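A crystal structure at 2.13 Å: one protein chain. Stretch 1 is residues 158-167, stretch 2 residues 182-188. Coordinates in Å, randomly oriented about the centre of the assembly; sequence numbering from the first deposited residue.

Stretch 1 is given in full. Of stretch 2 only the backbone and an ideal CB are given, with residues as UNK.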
# COMPACT_ATOMS: atom_id res chain seq x y z
N GLY A 158 6.32 1.11 15.92
CA GLY A 158 7.28 1.58 14.90
C GLY A 158 7.08 0.87 13.59
O GLY A 158 7.21 1.45 12.46
N SER A 159 6.81 -0.41 13.73
CA SER A 159 6.47 -1.21 12.57
C SER A 159 5.25 -0.69 11.83
O SER A 159 5.20 -0.69 10.62
CB SER A 159 6.20 -2.65 13.03
OG SER A 159 5.67 -3.31 11.93
N ALA A 160 4.23 -0.31 12.56
CA ALA A 160 3.04 0.27 11.96
C ALA A 160 3.36 1.65 11.30
O ALA A 160 2.81 1.99 10.22
CB ALA A 160 1.94 0.41 13.02
N VAL A 161 4.22 2.42 11.94
CA VAL A 161 4.65 3.71 11.37
C VAL A 161 5.36 3.52 10.04
O VAL A 161 5.17 4.27 9.10
CB VAL A 161 5.60 4.49 12.30
CG1 VAL A 161 6.25 5.73 11.56
CG2 VAL A 161 4.86 4.93 13.53
N ALA A 162 6.15 2.47 9.99
CA ALA A 162 6.92 2.10 8.82
C ALA A 162 6.00 1.61 7.67
O ALA A 162 6.16 2.00 6.50
CB ALA A 162 7.92 1.04 9.22
N GLN A 163 5.02 0.78 8.01
CA GLN A 163 4.00 0.37 7.03
C GLN A 163 3.28 1.57 6.41
O GLN A 163 3.13 1.66 5.21
CB GLN A 163 2.96 -0.57 7.71
CG GLN A 163 3.61 -1.86 8.28
CD GLN A 163 2.69 -2.75 9.13
OE1 GLN A 163 3.09 -3.26 10.18
NE2 GLN A 163 1.49 -2.98 8.64
N ILE A 164 2.85 2.50 7.23
CA ILE A 164 2.11 3.67 6.72
C ILE A 164 3.03 4.55 5.88
O ILE A 164 2.72 4.86 4.68
CB ILE A 164 1.48 4.49 7.88
CG1 ILE A 164 0.42 3.64 8.57
CG2 ILE A 164 0.93 5.87 7.42
CD1 ILE A 164 0.02 4.22 9.93
N PHE A 165 4.21 4.87 6.42
CA PHE A 165 5.10 5.72 5.62
C PHE A 165 5.52 5.09 4.29
O PHE A 165 5.51 5.74 3.25
CB PHE A 165 6.31 6.22 6.44
CG PHE A 165 6.03 7.45 7.26
CD1 PHE A 165 5.50 8.59 6.67
CD2 PHE A 165 6.32 7.48 8.58
CE1 PHE A 165 5.25 9.74 7.42
CE2 PHE A 165 6.08 8.62 9.33
CZ PHE A 165 5.53 9.75 8.75
N SER A 166 5.86 3.81 4.30
CA SER A 166 6.31 3.16 3.04
C SER A 166 5.15 3.02 2.09
O SER A 166 5.34 3.06 0.91
CB SER A 166 6.97 1.82 3.29
OG SER A 166 6.02 1.06 3.94
N ALA A 167 3.92 2.92 2.58
CA ALA A 167 2.79 2.83 1.69
C ALA A 167 2.52 4.18 1.02
O ALA A 167 1.94 4.21 -0.04
CB ALA A 167 1.57 2.30 2.40
N UNK A 182 9.85 -9.93 9.45
CA UNK A 182 8.55 -9.50 8.94
C UNK A 182 8.41 -8.00 8.71
O UNK A 182 7.55 -7.59 7.94
CB UNK A 182 7.46 -9.95 9.91
N UNK A 183 9.26 -7.17 9.29
CA UNK A 183 9.23 -5.71 8.95
C UNK A 183 10.02 -5.29 7.67
O UNK A 183 9.87 -4.14 7.15
CB UNK A 183 9.79 -4.92 10.14
N UNK A 184 10.83 -6.18 7.10
CA UNK A 184 11.67 -5.74 6.00
C UNK A 184 11.00 -5.30 4.72
O UNK A 184 11.60 -4.58 3.95
CB UNK A 184 12.63 -6.88 5.65
N UNK A 185 9.74 -5.71 4.46
CA UNK A 185 9.11 -5.11 3.26
C UNK A 185 8.90 -3.62 3.40
O UNK A 185 8.69 -2.94 2.42
CB UNK A 185 7.76 -5.78 2.97
N UNK A 186 8.91 -3.12 4.63
CA UNK A 186 8.58 -1.73 4.87
C UNK A 186 9.74 -0.85 5.37
O UNK A 186 9.61 0.36 5.42
CB UNK A 186 7.44 -1.67 5.89
N UNK A 187 10.87 -1.43 5.74
CA UNK A 187 11.98 -0.63 6.23
C UNK A 187 13.27 -1.33 5.92
O UNK A 187 13.22 -2.46 5.52
CB UNK A 187 11.86 -0.37 7.73
N UNK A 188 14.40 -0.63 6.09
CA UNK A 188 15.75 -1.20 5.94
C UNK A 188 16.49 -0.91 7.22
O UNK A 188 16.52 0.26 7.69
CB UNK A 188 16.49 -0.63 4.73

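Stretch 1 is a helix, and the side it turns to stretch 2 carries Ser159, Ala162, Gln163 and Ser166. Nothing on that side is charged. It offers a methyl group, the aliphatic part of a glutamine and two serine hydroxyls.

At position 182 the CA-to-CB bond points sideways, and no atom of stretch 1 lies within 5.5 Å of the ideal CB. The helix sets no demand here, and many side chains would suit, polar ones included. The deposited residue is Glu182. It makes no contact with stretch 1, and its carboxylate is hydrogen-bonded elsewhere in the structure.

At position 183 the bond points toward the helix. The ideal CB is 4.8 Å from Ser159 OG, so there is space for a short branch but little for a long chain aimed straight at the helix. Phi and psi of -83/-11 are helix-like and tolerate most residues. Valine, threonine, alanine or serine would all be reasonable. The residue is Val183, with chi1 in m. Its CG1 comes to 3.6 Å from Ser159 OG, a van der Waals contact. The hydroxyl itself makes a weak hydrogen bond to Gln163 OE1, 3.1 Å from Ser159 OG.

Position 184 is out of reach of the helix, and stretch 1 leaves the choice open. It is Glu184, which makes no contact with stretch 1.

At position 185 the bond is sideways, again with nothing of stretch 1 near the ideal CB. The phi of -65° would allow proline among many others. Pro185 is found, and it stays clear of the helix.

Position 186 faces the helix most directly. Its CA is 5.5 Å from the CA of Gln163. The ideal CB points toward stretch 1 and lies 3.6 Å from Ser166 OG, 3.9 Å from Ala162 O and 4.0 Å from Gln163 N. The start of the side chain is therefore confined, but beyond it the CH2 groups of Gln163 offer a surface on which a flat ring could rest. An aromatic residue suits well; leucine or methionine could also use this surface. Tyr186 is deposited, with chi1 in m. Gln163 CG lies over one face of the ring, 3.7 Å from its centroid and 20° off the normal, a CH-pi contact. Ser166 OG sits at the ring edge, 3.4 Å from Tyr186 CD1. That hydroxyl donates a hydrogen bond to Ala162 O, 2.7 Å from Ser166 OG, within the helix. Tyr186 OH finds its partner elsewhere in the structure.

At position 187 the bond is sideways, but the ideal CB is 4.4 Å from Ala162 CB. A methyl neighbour favours an apolar residue: leucine, isoleucine, valine or methionine. It is Leu187. Its end comes nearer than its CA-to-CB bond suggests, and Leu187 CD2 packs 4.0 Å from Ala162 CB.

Position 188 is out of reach, with the extended angles -125/125. Beta-branched residues are at home in such a backbone, though others would do. Thr188 is deposited and does not touch the helix.

Stretch 2, residues 182-188: EVEPYLT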
# COMPACT_ATOMS: atom_id res chain seq x y z
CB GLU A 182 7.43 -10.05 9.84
CG GLU A 182 7.26 -9.43 11.20
CD GLU A 182 6.49 -10.34 12.17
OE1 GLU A 182 6.89 -10.37 13.37
OE2 GLU A 182 5.50 -11.03 11.77
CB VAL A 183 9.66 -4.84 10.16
CG1 VAL A 183 8.74 -5.07 11.35
CG2 VAL A 183 11.12 -5.09 10.58
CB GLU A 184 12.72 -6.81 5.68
CG GLU A 184 13.68 -6.93 6.88
CD GLU A 184 14.99 -7.65 6.62
OE1 GLU A 184 14.93 -8.87 6.28
OE2 GLU A 184 16.06 -7.01 6.82
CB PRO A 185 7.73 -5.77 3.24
CG PRO A 185 7.84 -6.98 4.11
CD PRO A 185 8.86 -6.67 5.14
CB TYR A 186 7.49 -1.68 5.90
CG TYR A 186 6.31 -2.53 5.58
CD1 TYR A 186 5.51 -2.25 4.47
CD2 TYR A 186 5.97 -3.62 6.38
CE1 TYR A 186 4.37 -3.01 4.16
CE2 TYR A 186 4.83 -4.40 6.09
CZ TYR A 186 4.04 -4.09 4.96
OH TYR A 186 2.93 -4.84 4.59
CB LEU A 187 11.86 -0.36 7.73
CG LEU A 187 11.84 -1.56 8.67
CD1 LEU A 187 13.23 -2.13 8.94
CD2 LEU A 187 11.19 -1.15 9.98
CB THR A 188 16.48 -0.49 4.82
OG1 THR A 188 15.80 -0.75 3.58
CG2 THR A 188 17.96 -0.95 4.74
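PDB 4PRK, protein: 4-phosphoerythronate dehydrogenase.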